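Local coordinates for protein beta-1,3-glucosyltransferase (Paecilomyces sp. J18, PDB 5JVV) that is a carbohydrate-active enzyme of fungal origin with a beta-sandwich (jelly-roll) fold of two large curved sheets, at residues F104-D109 and I117-G122; G29-V34 and T245-D250; L55-T60 and R70-L75; G183-M188 and W198-S203. All blocks are in the same frame, centred on the assembly; numbering follows the deposited sequence.

Contact 1: F104-D109 and I117-G122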
# COMPACT_ATOMS: atom_id res chain seq x y z
N PHE A 104 0.12 0.84 -0.41
CA PHE A 104 -0.06 2.13 0.24
C PHE A 104 1.24 2.34 1.01
O PHE A 104 1.57 1.56 1.91
CB PHE A 104 -1.27 2.11 1.18
CG PHE A 104 -1.42 3.35 2.04
CD1 PHE A 104 -1.10 4.62 1.53
CD2 PHE A 104 -1.92 3.25 3.33
CE1 PHE A 104 -1.26 5.76 2.32
CE2 PHE A 104 -2.07 4.39 4.14
CZ PHE A 104 -1.74 5.65 3.63
N TRP A 105 2.00 3.35 0.64
CA TRP A 105 3.36 3.47 1.15
C TRP A 105 3.85 4.91 1.12
O TRP A 105 3.13 5.80 0.68
CB TRP A 105 4.29 2.52 0.37
CG TRP A 105 4.41 2.79 -1.10
CD1 TRP A 105 3.43 2.70 -2.05
CD2 TRP A 105 5.61 3.17 -1.79
NE1 TRP A 105 3.95 2.99 -3.30
CE2 TRP A 105 5.28 3.29 -3.16
CE3 TRP A 105 6.93 3.40 -1.39
CZ2 TRP A 105 6.23 3.65 -4.13
CZ3 TRP A 105 7.86 3.76 -2.35
CH2 TRP A 105 7.51 3.88 -3.70
N THR A 106 5.06 5.14 1.61
CA THR A 106 5.62 6.49 1.65
C THR A 106 7.02 6.50 1.05
O THR A 106 7.76 5.53 1.19
CB THR A 106 5.66 7.08 3.09
OG1 THR A 106 6.83 6.62 3.79
CG2 THR A 106 4.39 6.73 3.89
N VAL A 107 7.36 7.58 0.38
CA VAL A 107 8.66 7.66 -0.26
C VAL A 107 9.20 9.09 -0.26
O VAL A 107 8.43 10.05 -0.28
CB VAL A 107 8.58 7.12 -1.70
CG1 VAL A 107 7.83 8.08 -2.61
CG2 VAL A 107 9.96 6.80 -2.25
N GLY A 108 10.53 9.22 -0.21
CA GLY A 108 11.16 10.52 -0.33
C GLY A 108 11.34 10.92 -1.78
O GLY A 108 10.64 10.41 -2.66
N ASP A 109 12.30 11.81 -2.05
CA ASP A 109 12.48 12.33 -3.40
C ASP A 109 13.25 11.38 -4.31
O ASP A 109 13.23 11.53 -5.53
CB ASP A 109 13.15 13.70 -3.36
CG ASP A 109 12.29 14.76 -2.70
OD1 ASP A 109 12.80 15.45 -1.79
OD2 ASP A 109 11.11 14.89 -3.08
N ILE A 117 8.53 3.50 3.74
CA ILE A 117 7.62 2.88 4.69
C ILE A 117 6.47 2.25 3.91
O ILE A 117 5.73 2.95 3.22
CB ILE A 117 7.03 3.93 5.65
CG1 ILE A 117 8.13 4.65 6.43
CG2 ILE A 117 6.03 3.27 6.61
CD1 ILE A 117 7.67 5.97 7.00
N ASP A 118 6.33 0.93 3.98
CA ASP A 118 5.26 0.26 3.25
C ASP A 118 4.17 -0.12 4.24
O ASP A 118 4.37 -1.01 5.07
CB ASP A 118 5.77 -1.00 2.54
CG ASP A 118 6.92 -0.71 1.59
OD1 ASP A 118 6.91 0.37 0.97
OD2 ASP A 118 7.84 -1.54 1.49
N ILE A 119 3.03 0.58 4.16
CA ILE A 119 1.96 0.43 5.14
C ILE A 119 1.03 -0.74 4.79
O ILE A 119 0.73 -1.59 5.64
CB ILE A 119 1.14 1.72 5.27
CG1 ILE A 119 2.06 2.87 5.71
CG2 ILE A 119 0.01 1.54 6.28
CD1 ILE A 119 1.38 4.23 5.63
N ILE A 120 0.59 -0.77 3.53
CA ILE A 120 -0.13 -1.90 2.97
C ILE A 120 0.66 -2.35 1.75
O ILE A 120 0.95 -1.55 0.86
CB ILE A 120 -1.55 -1.53 2.50
CG1 ILE A 120 -2.35 -0.91 3.64
CG2 ILE A 120 -2.26 -2.77 1.95
CD1 ILE A 120 -3.69 -0.32 3.18
N GLU A 121 1.04 -3.62 1.72
CA GLU A 121 1.72 -4.15 0.54
C GLU A 121 1.56 -5.66 0.45
O GLU A 121 1.55 -6.35 1.46
CB GLU A 121 3.20 -3.74 0.49
CG GLU A 121 3.83 -3.96 -0.90
CD GLU A 121 4.98 -3.02 -1.20
OE1 GLU A 121 4.98 -1.90 -0.66
OE2 GLU A 121 5.86 -3.40 -2.02
N GLY A 122 1.44 -6.17 -0.77
CA GLY A 122 1.33 -7.60 -0.97
C GLY A 122 1.37 -7.90 -2.44
O GLY A 122 1.34 -6.98 -3.26
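Ile119 lays its CD1 methyl over one face of the Phe104 ring, 4.1 Å from the ring centroid and displaced to one side of it. This is a CH-pi contact. Ile120 CD1 meets the same ring at its edge, near the ring plane. Phe243 of strand 240-247 stacks on the ring as well. The motif is a classic beta bulge in the hairpin of strands 100-107 and 116-121: two residues, Ile119 and Ile120, stand opposite the single Phe104. Phe104 O therefore accepts two backbone bonds, from Ile119 N at 2.9 Å and from Ile120 N at 3.0 Å. The second is the straighter, with an N-H...O angle of 166°. Phe104 N returns a bond to Ile120 O. The sequence from Glu116 to Glu121, EIDIIE, is consistent with the E-x-D-x-x-E motif of family 16.

Trp105 and Asp118 run alongside each other on the other face of the sheet. Asp118 OD1 comes within 3.4 Å of Trp105 CB, and the carboxylate and indole planes are 65° apart. The indole NE1 bonds to Asp244 OD1. Beyond the bulge the regular pairing resumes, with Thr106 N bonded to Ile117 O. Thr106 OG1 sits between its own backbone N and carbonyl carbon (chi1 83°). There it bonds to Gln239 OE1 and touches Ile117 CB at 3.3 Å.

Contact 2: G29-V34 and T245-D250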
# COMPACT_ATOMS: atom_id res chain seq x y z
N GLY A 29 7.04 -3.33 -13.37
CA GLY A 29 5.82 -4.07 -13.55
C GLY A 29 5.24 -4.02 -14.95
O GLY A 29 5.57 -3.14 -15.77
N PHE A 30 4.36 -4.98 -15.23
CA PHE A 30 3.58 -5.00 -16.45
C PHE A 30 2.37 -4.10 -16.25
O PHE A 30 1.22 -4.56 -16.18
CB PHE A 30 3.16 -6.44 -16.76
CG PHE A 30 2.46 -6.62 -18.08
CD1 PHE A 30 3.13 -6.45 -19.28
CD2 PHE A 30 1.11 -6.98 -18.11
CE1 PHE A 30 2.48 -6.63 -20.49
CE2 PHE A 30 0.45 -7.16 -19.31
CZ PHE A 30 1.13 -6.99 -20.51
N VAL A 31 2.64 -2.80 -16.12
CA VAL A 31 1.62 -1.81 -15.81
C VAL A 31 1.83 -0.62 -16.73
O VAL A 31 2.96 -0.31 -17.12
CB VAL A 31 1.75 -1.36 -14.32
CG1 VAL A 31 3.05 -0.61 -14.10
CG2 VAL A 31 0.56 -0.51 -13.91
N HIS A 32 0.73 0.05 -17.06
CA HIS A 32 0.78 1.28 -17.84
C HIS A 32 0.14 2.36 -16.98
O HIS A 32 -1.09 2.50 -16.94
CB HIS A 32 0.01 1.09 -19.15
CG HIS A 32 0.19 2.21 -20.14
ND1 HIS A 32 0.79 3.40 -19.82
CD2 HIS A 32 -0.15 2.28 -21.45
CE1 HIS A 32 0.81 4.18 -20.90
NE2 HIS A 32 0.24 3.52 -21.89
N TYR A 33 0.97 3.10 -16.27
CA TYR A 33 0.49 4.16 -15.41
C TYR A 33 0.05 5.34 -16.27
O TYR A 33 0.80 5.79 -17.15
CB TYR A 33 1.59 4.58 -14.45
CG TYR A 33 1.77 3.68 -13.25
CD1 TYR A 33 0.68 3.14 -12.57
CD2 TYR A 33 3.04 3.39 -12.78
CE1 TYR A 33 0.86 2.34 -11.45
CE2 TYR A 33 3.23 2.58 -11.67
CZ TYR A 33 2.14 2.07 -11.01
OH TYR A 33 2.33 1.28 -9.89
N VAL A 34 -1.16 5.84 -16.03
CA VAL A 34 -1.73 6.90 -16.87
C VAL A 34 -2.09 8.16 -16.09
O VAL A 34 -2.22 8.14 -14.86
CB VAL A 34 -2.96 6.42 -17.66
CG1 VAL A 34 -2.57 5.28 -18.59
CG2 VAL A 34 -4.07 5.98 -16.71
N THR A 245 -1.29 0.48 -7.81
CA THR A 245 -1.37 -0.95 -8.09
C THR A 245 -0.53 -1.20 -9.33
O THR A 245 -0.80 -0.64 -10.40
CB THR A 245 -2.81 -1.41 -8.36
OG1 THR A 245 -3.63 -1.07 -7.24
CG2 THR A 245 -2.86 -2.93 -8.58
N THR A 246 0.52 -2.00 -9.18
CA THR A 246 1.29 -2.46 -10.34
C THR A 246 1.02 -3.94 -10.55
O THR A 246 0.17 -4.51 -9.87
CB THR A 246 2.80 -2.12 -10.21
OG1 THR A 246 3.45 -2.39 -11.45
CG2 THR A 246 3.47 -2.92 -9.08
N PHE A 247 1.71 -4.56 -11.51
CA PHE A 247 1.50 -5.97 -11.82
C PHE A 247 2.84 -6.62 -12.07
O PHE A 247 3.71 -5.98 -12.65
CB PHE A 247 0.67 -6.14 -13.10
CG PHE A 247 -0.71 -5.53 -13.01
CD1 PHE A 247 -1.75 -6.23 -12.42
CD2 PHE A 247 -0.96 -4.27 -13.55
CE1 PHE A 247 -3.03 -5.68 -12.35
CE2 PHE A 247 -2.23 -3.71 -13.48
CZ PHE A 247 -3.27 -4.42 -12.89
N CYS A 248 3.00 -7.86 -11.64
CA CYS A 248 4.21 -8.63 -11.95
C CYS A 248 5.46 -7.89 -11.47
O CYS A 248 5.53 -7.48 -10.31
CB CYS A 248 4.22 -9.00 -13.45
SG CYS A 248 2.71 -9.90 -13.97
N GLY A 249 6.45 -7.67 -12.33
CA GLY A 249 7.62 -6.90 -11.94
C GLY A 249 8.48 -7.55 -10.87
O GLY A 249 8.41 -8.77 -10.68
N ASP A 250 9.26 -6.74 -10.16
CA ASP A 250 10.32 -7.23 -9.27
C ASP A 250 9.87 -8.27 -8.25
O ASP A 250 10.52 -9.31 -8.09
CB ASP A 250 10.96 -6.07 -8.49
CG ASP A 250 11.68 -5.07 -9.37
OD1 ASP A 250 11.98 -5.38 -10.54
OD2 ASP A 250 11.97 -3.96 -8.86
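Val31 sets its CB against the edge of the Phe247 ring, 4.1 Å from Phe247 CD2. The two side chains are nearly perpendicular. Phe30 adds its CB to this apolar centre, 4.3 Å from Cys248 CB, while its ring turns off from segment 245-250. Phe247 CD2 also comes within 3.4 Å of Phe30 O. Val31 CG1 lies between its own backbone N and carbonyl carbon (chi1 66°), which brings it to 3.2 Å from Thr246 OG1. Farther out, Tyr33 reaches across with the end of its ring. Its OH is 3.4 Å from Thr246 CB, and Thr245 O lies obliquely to the ring.

The polar edge is sparse. One hydrogen bond crosses, from Phe30 N to Phe247 O at 2.8 Å. It is bent, and the donor stands above the carbonyl plane. Phe30 is the middle residue of an inverse gamma turn, closed by a weak bond from Val31 N to Gly29 O. Gly29 packs close to the opposing chain, its CA 3.0 Å from Phe247 O, which its lack of a side chain allows. Asp25 OD2 accepts from both Gly29 N and Thr246 OG1 and so joins the two segments from outside. Phe247 N is buried with no partner in the model.

The contact lies toward one end of one sheet of the beta-sandwich. There strand 70-77 separates strands 31-33 and 240-247, parallel to the first and antiparallel to the second. Helix 269-279 packs on Phe30 and is tied to segment 245-250 by the Cys248-Cys273 disulfide.

Contact 3: L55-T60 and R70-L75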
# COMPACT_ATOMS: atom_id res chain seq x y z
N LEU A 55 -9.97 3.97 -7.30
CA LEU A 55 -8.77 3.87 -8.14
C LEU A 55 -8.67 2.43 -8.62
O LEU A 55 -8.35 1.54 -7.84
CB LEU A 55 -7.51 4.22 -7.36
CG LEU A 55 -7.52 5.46 -6.46
CD1 LEU A 55 -6.23 5.50 -5.64
CD2 LEU A 55 -7.69 6.74 -7.30
N GLY A 56 -8.93 2.20 -9.90
CA GLY A 56 -8.98 0.85 -10.43
C GLY A 56 -8.05 0.67 -11.61
O GLY A 56 -7.19 1.51 -11.88
N VAL A 57 -8.22 -0.44 -12.31
CA VAL A 57 -7.36 -0.79 -13.43
C VAL A 57 -8.21 -1.16 -14.64
O VAL A 57 -9.43 -1.30 -14.54
CB VAL A 57 -6.41 -1.97 -13.08
CG1 VAL A 57 -5.58 -1.64 -11.83
CG2 VAL A 57 -7.19 -3.27 -12.89
N ASP A 58 -7.57 -1.30 -15.80
CA ASP A 58 -8.26 -1.77 -16.99
C ASP A 58 -8.64 -3.24 -16.76
O ASP A 58 -7.77 -4.09 -16.67
CB ASP A 58 -7.30 -1.64 -18.18
CG ASP A 58 -7.88 -2.15 -19.49
OD1 ASP A 58 -8.83 -2.96 -19.50
OD2 ASP A 58 -7.33 -1.76 -20.55
N HIS A 59 -9.93 -3.52 -16.64
CA HIS A 59 -10.41 -4.90 -16.50
C HIS A 59 -11.26 -5.31 -17.69
O HIS A 59 -12.14 -6.17 -17.58
CB HIS A 59 -11.17 -5.08 -15.18
CG HIS A 59 -12.31 -4.13 -14.99
ND1 HIS A 59 -13.56 -4.31 -15.56
CD2 HIS A 59 -12.40 -2.98 -14.28
CE1 HIS A 59 -14.36 -3.33 -15.21
NE2 HIS A 59 -13.68 -2.50 -14.42
N THR A 60 -10.99 -4.69 -18.83
CA THR A 60 -11.78 -4.87 -20.04
C THR A 60 -10.98 -5.47 -21.19
O THR A 60 -11.42 -6.41 -21.87
CB THR A 60 -12.33 -3.50 -20.50
OG1 THR A 60 -13.25 -3.01 -19.51
CG2 THR A 60 -13.06 -3.62 -21.83
N ARG A 70 -0.82 -3.44 -18.17
CA ARG A 70 -2.24 -3.19 -17.95
C ARG A 70 -2.39 -1.84 -17.26
O ARG A 70 -1.65 -1.52 -16.33
CB ARG A 70 -2.84 -4.31 -17.08
CG ARG A 70 -4.33 -4.15 -16.80
CD ARG A 70 -4.99 -5.47 -16.36
NE ARG A 70 -4.98 -6.48 -17.42
CZ ARG A 70 -5.71 -6.44 -18.54
NH1 ARG A 70 -6.55 -5.43 -18.77
NH2 ARG A 70 -5.60 -7.42 -19.43
N LYS A 71 -3.34 -1.03 -17.71
CA LYS A 71 -3.47 0.34 -17.20
C LYS A 71 -3.89 0.42 -15.75
O LYS A 71 -4.75 -0.32 -15.28
CB LYS A 71 -4.45 1.15 -18.06
CG LYS A 71 -3.87 1.50 -19.41
CD LYS A 71 -4.97 1.97 -20.34
CE LYS A 71 -4.40 2.35 -21.68
NZ LYS A 71 -5.50 2.73 -22.62
N SER A 72 -3.27 1.36 -15.05
CA SER A 72 -3.49 1.55 -13.63
C SER A 72 -3.08 2.98 -13.31
O SER A 72 -2.74 3.76 -14.22
CB SER A 72 -2.65 0.54 -12.83
OG SER A 72 -2.95 0.58 -11.44
N VAL A 73 -3.11 3.33 -12.04
CA VAL A 73 -2.66 4.65 -11.59
C VAL A 73 -1.76 4.55 -10.36
O VAL A 73 -1.77 3.55 -9.61
CB VAL A 73 -3.85 5.59 -11.29
CG1 VAL A 73 -4.62 5.90 -12.58
CG2 VAL A 73 -4.77 5.01 -10.21
N ARG A 74 -0.96 5.60 -10.17
CA ARG A 74 -0.08 5.71 -9.03
C ARG A 74 -0.15 7.16 -8.58
O ARG A 74 0.28 8.07 -9.30
CB ARG A 74 1.35 5.29 -9.41
CG ARG A 74 2.40 5.68 -8.38
CD ARG A 74 3.73 4.95 -8.61
NE ARG A 74 4.84 5.64 -7.94
CZ ARG A 74 6.02 5.08 -7.66
NH1 ARG A 74 6.23 3.80 -7.93
NH2 ARG A 74 6.97 5.80 -7.08
N LEU A 75 -0.76 7.37 -7.42
CA LEU A 75 -0.98 8.70 -6.88
C LEU A 75 0.07 9.01 -5.81
O LEU A 75 0.28 8.20 -4.91
CB LEU A 75 -2.38 8.78 -6.26
CG LEU A 75 -3.54 9.05 -7.23
CD1 LEU A 75 -3.67 7.95 -8.26
CD2 LEU A 75 -4.85 9.24 -6.46
O HOH W 1 -5.23 1.46 -9.90
O HOH W 2 -4.62 -1.80 -20.16
O HOH W 3 -6.30 -0.03 -22.91
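Leu55 and Leu75 meet tip to tip, with Leu55 CD2 3.9 Å from Leu75 CD2. This is the tight, apolar end of the contact. It joins the loop after strand 53-55 to strand 70-77, and so links the two sheets of the sandwich. Leu55 CB also rests on Val73 CG2. Phe18 and Phe20 of strand 18-20 continue this core. Val57 packs closely too: its CB lies 3.2 Å from Lys71 O, and its CG1 touches Ser72 OG.

The other end is polar and partly hydrated, with Thr60 exposed to solvent. Asp58 N bonds to Lys71 O. Asp58 OD1 accepts from Thr60 N at 2.8 Å, which forms an Asx turn. The same oxygen makes a longer salt bridge to Arg70 NH1, 3.4 Å away, at the edge of the guanidinium. The carboxylate and guanidinium planes stand almost perpendicular, 86° apart. Arg70 bends at its third torsion (chi3 -65°), which wraps the chain round Asp58 O. NH1 bonds to that oxygen at 2.8 Å, from above the carbonyl plane. Arg70 NH2 goes on to Val277 O and Asn61 O, so the buried guanidinium has several partners.

Two waters donate to Asp58 OD2. One accepts from Lys71 N, the other from Lys71 NZ. The lysine chain runs outward, and NZ makes its salt bridge to Glu42.

A third water bridges the middle of the contact. It donates to Gly56 O at 2.8 Å and to Ser72 OG at 2.9 Å, and Ser72 OG also bonds to Thr245 O of strand 240-247.

Contact 4: G183-M188 and W198-S203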
# COMPACT_ATOMS: atom_id res chain seq x y z
N GLY A 183 -13.30 -3.52 4.49
CA GLY A 183 -12.06 -2.82 4.79
C GLY A 183 -11.98 -2.34 6.23
O GLY A 183 -12.36 -3.05 7.17
N GLY A 184 -11.44 -1.14 6.42
CA GLY A 184 -11.27 -0.60 7.75
C GLY A 184 -10.34 0.59 7.70
O GLY A 184 -10.24 1.25 6.67
N VAL A 185 -9.68 0.88 8.82
CA VAL A 185 -8.74 2.00 8.89
C VAL A 185 -7.32 1.49 9.08
O VAL A 185 -7.09 0.63 9.92
CB VAL A 185 -9.10 2.95 10.05
CG1 VAL A 185 -7.94 3.92 10.32
CG2 VAL A 185 -10.40 3.68 9.76
N TYR A 186 -6.39 2.01 8.28
CA TYR A 186 -4.97 1.87 8.56
C TYR A 186 -4.46 3.18 9.15
O TYR A 186 -4.72 4.26 8.61
CB TYR A 186 -4.19 1.49 7.29
CG TYR A 186 -4.02 -0.00 7.15
CD1 TYR A 186 -2.93 -0.64 7.73
CD2 TYR A 186 -4.96 -0.78 6.46
CE1 TYR A 186 -2.76 -2.00 7.62
CE2 TYR A 186 -4.79 -2.15 6.35
CZ TYR A 186 -3.69 -2.75 6.94
OH TYR A 186 -3.49 -4.12 6.86
N ALA A 187 -3.74 3.07 10.26
CA ALA A 187 -3.22 4.23 10.96
C ALA A 187 -1.72 4.11 11.14
O ALA A 187 -1.21 3.03 11.45
CB ALA A 187 -3.90 4.38 12.31
N MET A 188 -1.01 5.22 10.98
CA MET A 188 0.42 5.27 11.27
C MET A 188 0.71 6.38 12.26
O MET A 188 0.26 7.52 12.07
CB MET A 188 1.22 5.54 9.99
CG MET A 188 2.70 5.76 10.29
SD MET A 188 3.76 5.88 8.84
CE MET A 188 3.06 7.29 8.00
N TRP A 198 -1.33 0.43 12.72
CA TRP A 198 -2.50 -0.30 13.19
C TRP A 198 -3.45 -0.57 12.04
O TRP A 198 -3.55 0.24 11.11
CB TRP A 198 -3.29 0.51 14.23
CG TRP A 198 -2.63 0.78 15.56
CD1 TRP A 198 -2.84 0.10 16.74
CD2 TRP A 198 -1.73 1.86 15.87
NE1 TRP A 198 -2.09 0.68 17.75
CE2 TRP A 198 -1.41 1.75 17.24
CE3 TRP A 198 -1.16 2.89 15.11
CZ2 TRP A 198 -0.55 2.65 17.87
CZ3 TRP A 198 -0.30 3.78 15.75
CH2 TRP A 198 -0.00 3.65 17.12
N PHE A 199 -4.17 -1.69 12.11
CA PHE A 199 -5.30 -1.93 11.23
C PHE A 199 -6.53 -2.14 12.10
O PHE A 199 -6.52 -2.98 13.00
CB PHE A 199 -5.07 -3.15 10.33
CG PHE A 199 -6.34 -3.70 9.73
CD1 PHE A 199 -7.18 -2.90 8.95
CD2 PHE A 199 -6.71 -5.02 9.97
CE1 PHE A 199 -8.35 -3.41 8.41
CE2 PHE A 199 -7.89 -5.53 9.43
CZ PHE A 199 -8.70 -4.74 8.65
N PHE A 200 -7.58 -1.35 11.84
CA PHE A 200 -8.85 -1.47 12.55
C PHE A 200 -9.91 -1.89 11.57
O PHE A 200 -10.27 -1.11 10.68
CB PHE A 200 -9.25 -0.13 13.17
CG PHE A 200 -8.18 0.48 14.03
CD1 PHE A 200 -7.83 -0.10 15.24
CD2 PHE A 200 -7.53 1.65 13.64
CE1 PHE A 200 -6.85 0.47 16.03
CE2 PHE A 200 -6.56 2.23 14.42
CZ PHE A 200 -6.22 1.64 15.62
N PRO A 201 -10.42 -3.12 11.71
CA PRO A 201 -11.50 -3.61 10.84
C PRO A 201 -12.73 -2.71 10.92
O PRO A 201 -12.95 -2.07 11.95
CB PRO A 201 -11.83 -4.99 11.43
CG PRO A 201 -10.63 -5.38 12.23
CD PRO A 201 -10.04 -4.10 12.74
N ARG A 202 -13.49 -2.67 9.84
CA ARG A 202 -14.75 -1.93 9.80
C ARG A 202 -15.61 -2.34 10.99
O ARG A 202 -15.60 -3.50 11.40
CB ARG A 202 -15.46 -2.23 8.47
CG ARG A 202 -16.71 -1.40 8.19
CD ARG A 202 -16.37 0.06 7.94
NE ARG A 202 -15.38 0.20 6.88
CZ ARG A 202 -14.69 1.31 6.65
NH1 ARG A 202 -13.79 1.34 5.68
NH2 ARG A 202 -14.90 2.39 7.40
N SER A 203 -16.32 -1.38 11.57
CA SER A 203 -17.15 -1.59 12.77
C SER A 203 -16.34 -1.88 14.04
O SER A 203 -16.91 -2.25 15.07
CB SER A 203 -18.21 -2.68 12.56
OG SER A 203 -17.65 -3.99 12.59
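Phe200 O accepts from Val185 N at 2.8 Å and also takes a CA-H...O contact from Gly184 CA. The return bond, from Phe200 N to Val185 O, is nearly straight at 172°. These pairs belong to the antiparallel hairpin of strands 184-190 and 195-201, in one sheet of the sandwich. Ala187 and Trp198 form the next hydrogen-bonded pair.

Tyr186 and Phe199 share one face of the sheet. Phe199 CB sits over the Tyr186 ring, 3.9 Å from its centroid, as a CH-pi contact. Phe199 CG is anti to its backbone N (chi1 162°), which carries the ring past the tyrosine. The planes are 24° apart but slid, with little overlap of the rings. Tyr186 OH bonds to Ser173 O. On the opposite face Ala187 CB touches both Phe200 CE2, at 4.0 Å, and Trp198 CE3. Trp198 NE1 bonds to Gly220 O. Phe219 meets both the Trp198 and Phe200 rings edge-to-face.

At the far end Arg202 N bonds to Gly183 O. The Arg202 side chain folds back, and NH1 forms a salt bridge to Asp89. Gly184 CA lies over one face of the Arg202 guanidinium, 3.7 Å from its plane and toward the rim.

From the N terminus, contact 2 opens first, at 29-34, and closes last, at 245-250. The other three contacts lie within that loop. They follow in series and none cross: contact 3 closes a short loop, then contacts 1 and 4 each join a hairpin. Contacts 2 and 3 are neighbours: strand 70-77 of contact 3 lies between the two strands of contact 2 and pairs with both. Contact 1 reaches the same sheet farther along, where Trp105 packs on Arg74. Contact 4 belongs to the other sheet. Its Tyr186 and Met188 pack on Ile117, Ile119 and Ile120 of contact 1, joining the sheets face to face. Contacts 2 and 4 lie on opposite sides of the chain's centre.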